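Local coordinates for protein Pgp2 (Campylobacter jejuni subsp. jejuni, PDB 6XJ6) that directs the helical shape of the cell, probably by trimming peptidoglycan peptides as an LD-carboxypeptidase and binding peptidoglycan through a pocket on its accessory NTF2 domain, at residues I18-Y22 against R167-I173; T32-K37 against T60-G64; D65-E69 against K111-I116; A186-T192 against F223-K229; Q202-R206 against I283-Q287. All blocks are in the same frame, centred on the assembly; numbering follows the deposited sequence.

Interaction 1. Residues I18-Y22 against R167-I173; sequences ISLGY and RAKKDQI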
# COMPACT_ATOMS: atom_id res chain seq x y z
N ILE A 18 -1.89 6.12 14.69
CA ILE A 18 -2.06 5.93 13.26
C ILE A 18 -0.72 5.93 12.53
O ILE A 18 -0.68 6.05 11.30
CB ILE A 18 -3.06 6.94 12.66
CG1 ILE A 18 -2.74 8.38 13.08
CG2 ILE A 18 -4.47 6.58 13.09
CD1 ILE A 18 -1.42 8.94 12.59
N SER A 19 0.38 5.77 13.27
CA SER A 19 1.71 5.93 12.68
C SER A 19 2.00 4.91 11.58
O SER A 19 2.80 5.19 10.68
CB SER A 19 2.77 5.85 13.78
OG SER A 19 2.78 4.58 14.41
N LEU A 20 1.39 3.73 11.65
CA LEU A 20 1.52 2.74 10.59
C LEU A 20 0.29 2.67 9.70
O LEU A 20 0.15 1.72 8.91
CB LEU A 20 1.83 1.36 11.17
CG LEU A 20 3.12 1.28 11.98
CD1 LEU A 20 3.32 -0.12 12.54
CD2 LEU A 20 4.34 1.72 11.16
N GLY A 21 -0.58 3.66 9.79
CA GLY A 21 -1.81 3.71 9.03
C GLY A 21 -3.03 3.79 9.93
O GLY A 21 -2.98 3.55 11.13
N TYR A 22 -4.15 4.12 9.29
CA TYR A 22 -5.47 4.21 9.92
C TYR A 22 -6.35 3.21 9.19
O TYR A 22 -6.56 3.33 7.98
CB TYR A 22 -5.99 5.64 9.76
CG TYR A 22 -7.31 5.99 10.39
CD1 TYR A 22 -7.62 5.62 11.69
CD2 TYR A 22 -8.24 6.75 9.69
CE1 TYR A 22 -8.83 5.98 12.27
CE2 TYR A 22 -9.45 7.11 10.25
CZ TYR A 22 -9.74 6.73 11.54
OH TYR A 22 -10.95 7.09 12.10
N ARG A 167 6.54 7.32 8.89
CA ARG A 167 5.34 7.16 9.69
C ARG A 167 4.26 8.13 9.24
O ARG A 167 4.55 9.27 8.86
CB ARG A 167 5.63 7.39 11.17
CG ARG A 167 6.64 6.40 11.75
CD ARG A 167 6.12 4.97 11.78
NE ARG A 167 7.07 4.09 12.45
CZ ARG A 167 8.08 3.46 11.84
NH1 ARG A 167 8.27 3.58 10.54
NH2 ARG A 167 8.90 2.70 12.55
N ALA A 168 3.02 7.65 9.26
CA ALA A 168 1.89 8.49 8.95
C ALA A 168 1.71 9.55 10.03
O ALA A 168 2.09 9.37 11.20
CB ALA A 168 0.62 7.65 8.85
N LYS A 169 1.12 10.67 9.63
CA LYS A 169 0.84 11.78 10.52
C LYS A 169 -0.66 12.03 10.55
O LYS A 169 -1.34 11.92 9.52
CB LYS A 169 1.58 13.06 10.07
CG LYS A 169 3.09 12.88 9.94
CD LYS A 169 3.74 12.51 11.27
CE LYS A 169 5.13 11.90 11.08
NZ LYS A 169 5.68 11.38 12.36
N LYS A 170 -1.18 12.35 11.73
CA LYS A 170 -2.62 12.50 11.90
C LYS A 170 -3.18 13.58 10.98
O LYS A 170 -4.23 13.40 10.36
CB LYS A 170 -2.93 12.80 13.37
CG LYS A 170 -4.38 13.09 13.68
CD LYS A 170 -4.55 13.34 15.18
CE LYS A 170 -5.97 13.77 15.57
NZ LYS A 170 -6.04 14.20 16.99
N ASP A 171 -2.47 14.71 10.86
CA ASP A 171 -2.96 15.79 10.02
C ASP A 171 -3.02 15.37 8.56
O ASP A 171 -3.92 15.79 7.82
CB ASP A 171 -2.07 17.02 10.17
CG ASP A 171 -2.56 18.20 9.36
OD1 ASP A 171 -3.51 18.88 9.82
OD2 ASP A 171 -2.01 18.45 8.26
N GLN A 172 -2.06 14.55 8.13
CA GLN A 172 -2.02 14.09 6.74
C GLN A 172 -3.13 13.09 6.45
O GLN A 172 -3.77 13.14 5.40
CB GLN A 172 -0.65 13.47 6.44
CG GLN A 172 0.50 14.48 6.44
CD GLN A 172 1.89 13.84 6.37
OE1 GLN A 172 2.03 12.61 6.40
NE2 GLN A 172 2.91 14.68 6.28
N ILE A 173 -3.36 12.14 7.37
CA ILE A 173 -4.46 11.20 7.17
C ILE A 173 -5.78 11.94 7.11
O ILE A 173 -6.63 11.67 6.26
CB ILE A 173 -4.44 10.12 8.27
CG1 ILE A 173 -3.21 9.23 8.08
CG2 ILE A 173 -5.74 9.32 8.26
CD1 ILE A 173 -3.11 8.11 9.06
O HOH W 1 5.30 3.63 14.95
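Ile-173, in the first turn of helix 170-188, pushes CD1 into the apolar middle of this contact, 3.8 Å from CB of Ile-18 and 3.9 Å from CB of Tyr-22. A branched aliphatic chain suits the spot, because Ile-13 of helix 6-13 and Tyr-250 of strand 249-260 also press on Ile-173. Ile-18 sends its own CD1 over the start of the helix, 3.5 Å from N of Lys-170. The small methyl of Ala-168 lets the two backbones close in: its CB lies 3.2 Å from O of Ile-18.

Residues 18-21 form a type I beta turn, closed by Gly-21 N to Ile-18 O at 2.8 Å. Gly-21 has backbone angles at which a CB would jam against the preceding carbonyl. The turn offers Ser-19 O to N of Ala-168 in a 2.8 Å hydrogen bond. At the polar edge, CD2 of Leu-20 lies over one face of the Arg-167 guanidinium, which is salt-bridged to Glu-161. A water joins Ser-19 OG (2.7 Å) to Arg-167 NE (3.1 Å), and Ser-19 OG also bonds Asn-17. With one direct hydrogen bond between the segments, the N-terminal turn is held to the connection entering the long NTF2-domain helix mainly by apolar fit.

Interaction 2. Residues T32-K37 against T60-G64; sequences TNKTDK and TGLMG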
# COMPACT_ATOMS: atom_id res chain seq x y z
N THR A 32 9.57 -3.77 7.59
CA THR A 32 10.97 -4.10 7.36
C THR A 32 11.74 -2.83 7.02
O THR A 32 11.27 -2.01 6.22
CB THR A 32 11.12 -5.09 6.20
OG1 THR A 32 10.38 -6.28 6.47
CG2 THR A 32 12.57 -5.48 5.97
N ASN A 33 12.92 -2.67 7.61
CA ASN A 33 13.83 -1.59 7.26
C ASN A 33 15.09 -2.20 6.65
O ASN A 33 15.81 -2.95 7.32
CB ASN A 33 14.17 -0.74 8.48
CG ASN A 33 15.00 0.49 8.12
OD1 ASN A 33 16.18 0.38 7.77
ND2 ASN A 33 14.38 1.66 8.18
N LYS A 34 15.36 -1.87 5.38
CA LYS A 34 16.48 -2.50 4.67
C LYS A 34 17.84 -2.05 5.19
O LYS A 34 18.82 -2.77 4.97
CB LYS A 34 16.39 -2.20 3.18
CG LYS A 34 15.27 -2.94 2.46
CD LYS A 34 15.02 -2.36 1.08
CE LYS A 34 16.23 -2.52 0.16
NZ LYS A 34 16.00 -1.92 -1.18
N THR A 35 17.94 -0.88 5.82
CA THR A 35 19.21 -0.45 6.39
C THR A 35 19.43 -1.08 7.76
O THR A 35 20.52 -1.56 8.07
CB THR A 35 19.26 1.08 6.50
OG1 THR A 35 19.18 1.67 5.19
CG2 THR A 35 20.55 1.54 7.16
N ASP A 36 18.39 -1.06 8.61
CA ASP A 36 18.52 -1.59 9.96
C ASP A 36 18.57 -3.11 9.99
O ASP A 36 19.02 -3.69 10.98
CB ASP A 36 17.34 -1.12 10.82
CG ASP A 36 17.26 0.38 10.94
OD1 ASP A 36 18.30 1.06 10.77
OD2 ASP A 36 16.15 0.90 11.22
N LYS A 37 18.11 -3.76 8.92
CA LYS A 37 17.98 -5.22 8.88
C LYS A 37 17.12 -5.73 10.03
O LYS A 37 17.44 -6.72 10.69
CB LYS A 37 19.34 -5.91 8.84
CG LYS A 37 20.28 -5.40 7.76
CD LYS A 37 19.70 -5.55 6.36
CE LYS A 37 20.68 -5.07 5.30
NZ LYS A 37 20.07 -5.04 3.94
N THR A 60 17.90 -9.04 3.63
CA THR A 60 17.11 -8.57 2.51
C THR A 60 17.93 -8.64 1.23
O THR A 60 19.12 -8.99 1.23
CB THR A 60 16.64 -7.12 2.73
OG1 THR A 60 17.75 -6.22 2.61
CG2 THR A 60 16.03 -6.96 4.10
N GLY A 61 17.28 -8.29 0.13
CA GLY A 61 17.97 -8.07 -1.12
C GLY A 61 18.71 -6.75 -1.10
O GLY A 61 18.85 -6.08 -0.07
N LEU A 62 19.15 -6.35 -2.28
CA LEU A 62 20.05 -5.21 -2.40
C LEU A 62 19.33 -3.90 -2.11
O LEU A 62 18.10 -3.77 -2.23
CB LEU A 62 20.63 -5.15 -3.82
CG LEU A 62 21.47 -6.34 -4.27
CD1 LEU A 62 22.07 -6.07 -5.63
CD2 LEU A 62 22.56 -6.67 -3.26
N MET A 63 20.14 -2.91 -1.72
CA MET A 63 19.66 -1.56 -1.50
C MET A 63 19.28 -0.91 -2.82
O MET A 63 19.70 -1.33 -3.91
CB MET A 63 20.73 -0.73 -0.79
CG MET A 63 21.20 -1.34 0.53
SD MET A 63 19.88 -1.63 1.74
CE MET A 63 19.54 0.05 2.29
N GLY A 64 18.49 0.15 -2.71
CA GLY A 64 17.97 0.84 -3.86
C GLY A 64 16.55 0.42 -4.19
O GLY A 64 16.08 -0.65 -3.81
O HOH W 2 20.52 -7.79 3.49
O HOH W 3 21.07 -4.81 1.25
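An Asx motif shapes the end of strand 27-33 in the L,D-transpeptidase (YkuD) domain: OD1 of Asn-33 accepts from N of Asp-36 at 2.8 Å, turning the chain so that two lysines can reach the loop 60-64. Lys-34, with the largest buried area, extends across this loop and gives NZ to O of Leu-62, a 3.0 Å hydrogen bond. Its long aliphatic stem suits a buried path, and its charge is met by a salt bridge to Glu-162.

Thr-60 packs CG2 4.2 Å from CG2 of Thr-32, whereas its OG1 donates to O of Gly-61 (2.9 Å) and accepts from Lys-37 NZ (2.9 Å). Met-63 curls its flexible thioether back over the turn, bringing SD 3.8 Å from CB of Lys-34 and CE 3.3 Å from OG1 of Thr-35, a hydroxyl hydrogen-bonded to O of Glu-162.

The contact joins the turn between strands 27-33 and 38-45 to a loop where Gly-61 lies about 7 Å from the side chain of Cys-136, the predicted nucleophile. Lys-37 NZ shares its three protons among four acceptors, Thr-60 OG1, Lys-34 O (2.8 Å) and two waters, one of which donates to Gly-61 O at 2.9 Å.

Interaction 3. Residues D65-E69 against K111-I116; sequences DKKIE and KTGGGI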
# COMPACT_ATOMS: atom_id res chain seq x y z
N ASP A 65 15.86 1.30 -4.91
CA ASP A 65 14.50 1.07 -5.38
C ASP A 65 14.49 -0.03 -6.44
O ASP A 65 15.23 0.03 -7.42
CB ASP A 65 14.01 2.39 -5.99
CG ASP A 65 12.54 2.40 -6.34
OD1 ASP A 65 11.70 1.97 -5.51
OD2 ASP A 65 12.21 2.88 -7.45
N LYS A 66 13.68 -1.07 -6.23
CA LYS A 66 13.55 -2.12 -7.24
C LYS A 66 12.89 -1.56 -8.49
O LYS A 66 11.94 -0.79 -8.42
CB LYS A 66 12.74 -3.31 -6.73
CG LYS A 66 12.67 -4.45 -7.78
CD LYS A 66 12.04 -5.74 -7.26
CE LYS A 66 12.00 -6.83 -8.34
NZ LYS A 66 13.36 -7.30 -8.75
N LYS A 67 13.40 -1.99 -9.64
CA LYS A 67 12.89 -1.52 -10.92
C LYS A 67 12.56 -2.65 -11.88
O LYS A 67 11.58 -2.54 -12.62
CB LYS A 67 13.94 -0.61 -11.59
CG LYS A 67 14.45 0.53 -10.73
CD LYS A 67 13.48 1.69 -10.69
CE LYS A 67 14.15 2.92 -10.09
NZ LYS A 67 13.26 4.11 -10.09
N ILE A 68 13.35 -3.72 -11.89
CA ILE A 68 13.26 -4.72 -12.94
C ILE A 68 13.52 -6.11 -12.38
O ILE A 68 14.20 -6.28 -11.36
CB ILE A 68 14.23 -4.46 -14.12
CG1 ILE A 68 15.68 -4.36 -13.61
CG2 ILE A 68 13.82 -3.20 -14.86
CD1 ILE A 68 16.71 -4.42 -14.73
N GLU A 69 12.98 -7.11 -13.07
CA GLU A 69 13.43 -8.48 -12.91
C GLU A 69 14.94 -8.53 -13.09
O GLU A 69 15.48 -8.07 -14.10
CB GLU A 69 12.75 -9.35 -13.96
CG GLU A 69 13.24 -10.79 -14.03
CD GLU A 69 12.89 -11.58 -12.79
OE1 GLU A 69 11.98 -11.16 -12.05
OE2 GLU A 69 13.52 -12.64 -12.56
N LYS A 111 7.69 -0.79 -13.83
CA LYS A 111 8.55 -1.72 -13.13
C LYS A 111 8.16 -3.16 -13.47
O LYS A 111 7.02 -3.46 -13.82
CB LYS A 111 8.41 -1.53 -11.62
CG LYS A 111 8.94 -0.21 -11.12
CD LYS A 111 8.95 -0.21 -9.60
CE LYS A 111 9.43 1.11 -9.04
NZ LYS A 111 9.39 1.08 -7.56
N THR A 112 9.14 -4.05 -13.35
CA THR A 112 8.94 -5.47 -13.62
C THR A 112 9.55 -6.29 -12.50
O THR A 112 10.17 -5.77 -11.57
CB THR A 112 9.54 -5.88 -14.97
OG1 THR A 112 10.95 -5.63 -14.96
CG2 THR A 112 8.88 -5.13 -16.12
N GLY A 113 9.37 -7.59 -12.61
CA GLY A 113 9.83 -8.51 -11.59
C GLY A 113 8.67 -9.09 -10.81
O GLY A 113 7.49 -8.90 -11.12
N GLY A 114 9.04 -9.78 -9.74
CA GLY A 114 8.08 -10.54 -8.97
C GLY A 114 8.82 -11.49 -8.06
O GLY A 114 10.03 -11.38 -7.87
N GLY A 115 8.06 -12.43 -7.49
CA GLY A 115 8.67 -13.42 -6.62
C GLY A 115 9.34 -12.82 -5.41
O GLY A 115 10.38 -13.32 -4.96
N ILE A 116 8.76 -11.75 -4.86
CA ILE A 116 9.27 -11.12 -3.65
C ILE A 116 8.51 -11.71 -2.48
O ILE A 116 7.33 -11.39 -2.26
CB ILE A 116 9.14 -9.59 -3.71
CG1 ILE A 116 9.89 -9.02 -4.92
CG2 ILE A 116 9.64 -8.97 -2.41
CD1 ILE A 116 11.38 -9.35 -4.97
O HOH W 4 12.26 -9.90 -9.73
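Asp-65 sits between two lysines in a salt-bridge network. Lys-111 NZ lies 3.2 Å from Asp-65 OD1, with a weak second bond to OD2 at 3.3 Å, and Lys-67 NZ reaches the same OD2 at 3.1 Å. The short acid with two oxygens can serve both long, flexible bases. Beyond it the backbones meet: Thr-112 N donates to Lys-67 O at 3.0 Å, and OG1 of Thr-112 accepts from Glu-69 N at 3.1 Å. The compact threonine hydroxyl thus stands in for a backbone acceptor.

Lys-66 folds inward, its NZ bonding O of Ile-68 at 2.9 Å and forming a salt bridge with Asp-71. A water accepts from Lys-66 NZ (3.0 Å) and Gly-114 N (3.2 Å), and lies 2.7 Å from Glu-69 OE1, to which it can donate.

Packing is made largely by lysine stems: CE of Lys-111 lies 3.2 Å from O of Lys-66, and CE of Lys-66 comes 4.3 Å from CD1 of Ile-116. Glycine is required at 113: a CB would clash with Lys-66 CE.

Tyr-101 touches Lys-66, Lys-111 and Ile-116 and bonds Thr-112 O. The contact ties the loop between strands 48-56 and 77-80 to the link from helix 104-108 to strand 117-119, where the side chain of Ile-116 approaches that of the predicted nucleophile Cys-136 to about 5 Å.

Interaction 4. Residues A186-T192 against F223-K229; sequences AWTNSDT and FSRKEDK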
# COMPACT_ATOMS: atom_id res chain seq x y z
N ALA A 186 -17.13 15.08 -6.27
CA ALA A 186 -16.94 15.60 -7.63
C ALA A 186 -17.33 14.55 -8.66
O ALA A 186 -18.01 14.86 -9.65
CB ALA A 186 -15.48 16.02 -7.82
N TRP A 187 -16.91 13.30 -8.46
CA TRP A 187 -17.31 12.23 -9.37
C TRP A 187 -18.82 12.02 -9.35
O TRP A 187 -19.44 11.86 -10.40
CB TRP A 187 -16.59 10.93 -9.01
CG TRP A 187 -17.03 9.77 -9.84
CD1 TRP A 187 -16.49 9.36 -11.03
CD2 TRP A 187 -18.09 8.86 -9.55
NE1 TRP A 187 -17.16 8.26 -11.50
CE2 TRP A 187 -18.14 7.92 -10.61
CE3 TRP A 187 -19.01 8.73 -8.50
CZ2 TRP A 187 -19.07 6.88 -10.65
CZ3 TRP A 187 -19.93 7.70 -8.54
CH2 TRP A 187 -19.96 6.79 -9.61
N THR A 188 -19.41 12.02 -8.15
CA THR A 188 -20.85 11.84 -8.03
C THR A 188 -21.60 12.90 -8.81
O THR A 188 -22.62 12.61 -9.46
CB THR A 188 -21.25 11.89 -6.55
OG1 THR A 188 -20.62 10.82 -5.84
CG2 THR A 188 -22.77 11.77 -6.40
N ASN A 189 -21.13 14.14 -8.75
CA ASN A 189 -21.81 15.27 -9.38
C ASN A 189 -21.32 15.53 -10.80
O ASN A 189 -21.75 16.51 -11.41
CB ASN A 189 -21.64 16.53 -8.53
CG ASN A 189 -22.41 16.47 -7.23
OD1 ASN A 189 -23.35 15.69 -7.08
ND2 ASN A 189 -22.01 17.30 -6.27
N SER A 190 -20.45 14.68 -11.33
CA SER A 190 -19.90 14.87 -12.68
C SER A 190 -19.25 16.25 -12.81
O SER A 190 -19.34 16.91 -13.84
CB SER A 190 -20.98 14.66 -13.75
OG SER A 190 -21.46 13.32 -13.72
N ASP A 191 -18.58 16.67 -11.73
CA ASP A 191 -17.87 17.95 -11.67
C ASP A 191 -16.45 17.69 -12.16
O ASP A 191 -15.55 17.38 -11.39
CB ASP A 191 -17.89 18.48 -10.25
CG ASP A 191 -17.11 19.77 -10.08
OD1 ASP A 191 -16.55 20.28 -11.07
OD2 ASP A 191 -17.07 20.29 -8.95
N THR A 192 -16.25 17.85 -13.47
CA THR A 192 -14.99 17.46 -14.10
C THR A 192 -13.81 18.23 -13.51
O THR A 192 -12.78 17.64 -13.17
CB THR A 192 -15.08 17.70 -15.61
OG1 THR A 192 -16.29 17.13 -16.12
CG2 THR A 192 -13.89 17.07 -16.31
N PHE A 223 -18.23 12.34 -18.14
CA PHE A 223 -19.05 13.07 -17.19
C PHE A 223 -20.18 13.84 -17.86
O PHE A 223 -21.15 14.20 -17.19
CB PHE A 223 -18.19 14.06 -16.39
CG PHE A 223 -17.35 13.43 -15.30
CD1 PHE A 223 -17.18 12.06 -15.21
CD2 PHE A 223 -16.74 14.23 -14.35
CE1 PHE A 223 -16.40 11.50 -14.20
CE2 PHE A 223 -15.97 13.68 -13.34
CZ PHE A 223 -15.81 12.31 -13.27
N SER A 224 -20.08 14.11 -19.17
CA SER A 224 -21.12 14.87 -19.85
C SER A 224 -22.45 14.14 -19.87
O SER A 224 -23.49 14.76 -20.13
CB SER A 224 -20.69 15.20 -21.28
OG SER A 224 -20.84 14.07 -22.12
N ARG A 225 -22.46 12.83 -19.62
CA ARG A 225 -23.73 12.13 -19.45
C ARG A 225 -24.53 12.74 -18.32
O ARG A 225 -25.77 12.64 -18.31
CB ARG A 225 -23.48 10.65 -19.16
CG ARG A 225 -22.69 9.91 -20.21
CD ARG A 225 -23.48 8.72 -20.74
NE ARG A 225 -22.85 8.11 -21.91
CZ ARG A 225 -23.45 7.21 -22.69
NH1 ARG A 225 -24.70 6.82 -22.44
NH2 ARG A 225 -22.80 6.71 -23.74
N LYS A 226 -23.86 13.37 -17.35
CA LYS A 226 -24.51 13.96 -16.18
C LYS A 226 -25.48 12.96 -15.55
O LYS A 226 -26.65 13.27 -15.28
CB LYS A 226 -25.20 15.28 -16.54
CG LYS A 226 -24.27 16.34 -17.12
CD LYS A 226 -23.10 16.66 -16.18
CE LYS A 226 -22.13 17.66 -16.80
NZ LYS A 226 -20.73 17.43 -16.34
N GLU A 227 -24.99 11.75 -15.33
CA GLU A 227 -25.80 10.70 -14.73
C GLU A 227 -25.98 10.95 -13.24
O GLU A 227 -25.09 11.47 -12.56
CB GLU A 227 -25.10 9.34 -14.91
CG GLU A 227 -24.94 8.91 -16.35
CD GLU A 227 -26.23 8.39 -16.96
OE1 GLU A 227 -26.35 8.40 -18.20
OE2 GLU A 227 -27.12 7.97 -16.19
N ASP A 228 -27.16 10.59 -12.74
CA ASP A 228 -27.40 10.59 -11.30
C ASP A 228 -26.76 9.35 -10.70
O ASP A 228 -27.12 8.22 -11.05
CB ASP A 228 -28.90 10.62 -11.02
CG ASP A 228 -29.53 11.96 -11.35
OD1 ASP A 228 -28.85 12.99 -11.17
OD2 ASP A 228 -30.70 11.98 -11.78
N LYS A 229 -25.80 9.56 -9.80
CA LYS A 229 -24.99 8.49 -9.25
C LYS A 229 -25.19 8.43 -7.74
O LYS A 229 -25.39 9.45 -7.08
CB LYS A 229 -23.51 8.73 -9.54
CG LYS A 229 -23.22 9.15 -10.98
CD LYS A 229 -21.76 9.55 -11.18
CE LYS A 229 -21.54 10.14 -12.57
NZ LYS A 229 -20.14 10.60 -12.77
O HOH W 5 -21.95 11.24 -15.52
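A Schellman motif ends helix 170-188 of the NTF2-like domain, and the loop after helix 212-223 folds against it. Ala-186 supplies its carbonyl to the motif, accepting from Asp-191 N at 2.8 Å; its small side chain faces helix 192-196. Trp-187 offers a broad indole: CD of Lys-229 makes a CH-pi contact 3.6 Å from the centroid of the six-membered ring, and Lys-229 NZ a cation-pi contact 4.0 Å from that of the five-membered ring. Lysine suits this place, as its methylenes lie over the ring while its ammonium can still reach the backbone. Phe-223 meets the same indole obliquely, CZ lying 3.8 Å from Trp-187 CD1.

Thr-188 sets CG2 3.6 Å from O of Lys-229, while its hydroxyl bonds back to Lys-184. Ser-190 has the positive phi of the motif and is small enough to fit against Phe-223, with CB atoms 3.9 Å apart. Its carbonyl accepts from Lys-226 NZ at 2.9 Å, and a water links its OG (2.8 Å) to Glu-227 N (3.1 Å). Asp-191 turns away to N-cap helix 192-196, bonding Thr-194. Thr-192 places OG1 3.4 Å from CD2 of Phe-223, whose ring also packs edge-to-face with Tyr-195. The ammonium of Lys-229 completes the helix end, donating from NZ to O of Trp-187 at 2.8 Å.

Interaction 5. Residues Q202-R206 against I283-Q287; sequences QEFKR and ILAEQ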
# COMPACT_ATOMS: atom_id res chain seq x y z
N GLN A 202 1.57 15.90 -13.93
CA GLN A 202 2.87 15.48 -14.43
C GLN A 202 3.18 14.01 -14.16
O GLN A 202 3.86 13.38 -14.98
CB GLN A 202 3.97 16.34 -13.80
CG GLN A 202 3.59 17.80 -13.62
CD GLN A 202 4.76 18.75 -13.76
OE1 GLN A 202 5.91 18.33 -13.92
NE2 GLN A 202 4.48 20.05 -13.70
N GLU A 203 2.67 13.45 -13.06
CA GLU A 203 3.10 12.15 -12.57
C GLU A 203 2.04 11.07 -12.60
O GLU A 203 2.38 9.89 -12.44
CB GLU A 203 3.62 12.29 -11.13
CG GLU A 203 4.71 11.30 -10.77
CD GLU A 203 4.94 11.22 -9.28
OE1 GLU A 203 4.69 12.22 -8.58
OE2 GLU A 203 5.36 10.14 -8.80
N PHE A 204 0.76 11.41 -12.79
CA PHE A 204 -0.28 10.40 -12.89
C PHE A 204 -0.02 9.51 -14.10
O PHE A 204 0.19 10.00 -15.21
CB PHE A 204 -1.65 11.08 -13.00
CG PHE A 204 -2.82 10.12 -13.15
CD1 PHE A 204 -3.02 9.09 -12.25
CD2 PHE A 204 -3.73 10.28 -14.19
CE1 PHE A 204 -4.10 8.23 -12.39
CE2 PHE A 204 -4.81 9.42 -14.33
CZ PHE A 204 -4.99 8.39 -13.43
N LYS A 205 0.00 8.19 -13.88
CA LYS A 205 0.34 7.22 -14.92
C LYS A 205 -0.71 6.12 -14.96
O LYS A 205 -1.34 5.80 -13.95
CB LYS A 205 1.73 6.63 -14.67
CG LYS A 205 2.85 7.63 -14.89
CD LYS A 205 4.21 7.01 -14.65
CE LYS A 205 5.32 8.04 -14.76
NZ LYS A 205 5.50 8.82 -13.50
N ARG A 206 -0.88 5.54 -16.15
CA ARG A 206 -1.96 4.59 -16.42
C ARG A 206 -1.43 3.45 -17.28
O ARG A 206 -0.46 3.60 -18.02
CB ARG A 206 -3.10 5.27 -17.19
CG ARG A 206 -3.69 6.49 -16.50
CD ARG A 206 -4.48 7.34 -17.47
NE ARG A 206 -5.38 6.53 -18.29
CZ ARG A 206 -6.61 6.19 -17.93
NH1 ARG A 206 -7.11 6.57 -16.77
NH2 ARG A 206 -7.35 5.45 -18.75
N ILE A 283 -3.44 12.03 -7.06
CA ILE A 283 -3.48 10.61 -7.37
C ILE A 283 -2.41 10.29 -8.40
O ILE A 283 -2.33 10.94 -9.46
CB ILE A 283 -4.88 10.22 -7.87
CG1 ILE A 283 -5.91 10.42 -6.76
CG2 ILE A 283 -4.90 8.77 -8.37
CD1 ILE A 283 -7.33 10.46 -7.25
N LEU A 284 -1.59 9.28 -8.11
CA LEU A 284 -0.53 8.82 -8.99
C LEU A 284 -0.89 7.53 -9.73
O LEU A 284 -0.34 7.27 -10.80
CB LEU A 284 0.75 8.57 -8.19
CG LEU A 284 1.21 9.76 -7.35
CD1 LEU A 284 2.35 9.37 -6.43
CD2 LEU A 284 1.63 10.89 -8.26
N ALA A 285 -1.77 6.72 -9.16
CA ALA A 285 -2.24 5.50 -9.77
C ALA A 285 -3.58 5.16 -9.15
O ALA A 285 -3.78 5.35 -7.94
CB ALA A 285 -1.26 4.34 -9.55
N GLU A 286 -4.50 4.66 -9.97
CA GLU A 286 -5.85 4.39 -9.51
C GLU A 286 -6.34 3.07 -10.08
O GLU A 286 -6.30 2.86 -11.30
CB GLU A 286 -6.81 5.51 -9.92
CG GLU A 286 -8.28 5.18 -9.67
CD GLU A 286 -9.21 6.35 -9.95
OE1 GLU A 286 -8.73 7.37 -10.48
OE2 GLU A 286 -10.42 6.21 -9.66
N GLN A 287 -6.81 2.21 -9.19
CA GLN A 287 -7.66 1.09 -9.54
C GLN A 287 -9.08 1.49 -9.14
O GLN A 287 -10.00 1.49 -9.96
CB GLN A 287 -7.24 -0.15 -8.77
CG GLN A 287 -8.13 -1.34 -9.00
CD GLN A 287 -7.69 -2.56 -8.22
OE1 GLN A 287 -6.55 -3.02 -8.36
NE2 GLN A 287 -8.58 -3.08 -7.40
OXT GLN A 287 -9.33 1.85 -7.98
O HOH W 6 2.45 7.49 -11.28
O HOH W 7 -3.83 4.60 -12.76
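A classic beta bulge, in which Leu-284 and Ala-285 both face Tyr-272, bends the last strand of the NTF2-like sheet where residues 202-206 run alongside it. The corner turns Leu-284 O outward to accept from Lys-205 N, a 3.2 Å hydrogen bond. One water bridges Glu-203 O (2.7 Å) and Leu-284 O (2.8 Å); another joins Lys-205 O (3.0 Å) to Glu-286 N (2.9 Å).

Phe-204 fills the space beside the bend. Its CD1 lies 3.4 Å from Ile-283 O, its CE1 is 4.1 Å from Ile-283 CG2, and the flat ring packs edge-to-face with Tyr-199 and with Phe-215. Leu-284 CD2 lies 3.4 Å from OE1 of Glu-203, an acid that is salt-bridged to Lys-274, and Leu-284 also touches Leu-105 of helix 104-108. Direct backbone pairing between the segments is thus limited to one bond, with two waters and the Phe-204 ring making up the rest of the join.

In the fold
Interactions 2 and 3 follow one another along the loop 60-69, their centres 15 Å apart, and both border the catalytic site: Gly-61 is about 7 Å and Ile-116 about 5 Å from the side chain of the predicted nucleophile Cys-136. Interaction 1 closes a long loop of chain within which both are nested, and helix 170-188 runs from it to interaction 4, 31 Å between centres. Interactions 4 and 5 interlock along the chain inside the NTF2-like domain, with nearest atoms about 7 Å apart. The centres of interactions 2 and 4 are 45 Å apart, whereas the nearest atoms of interactions 3 and 5 are about 9 Å apart, across the two domains.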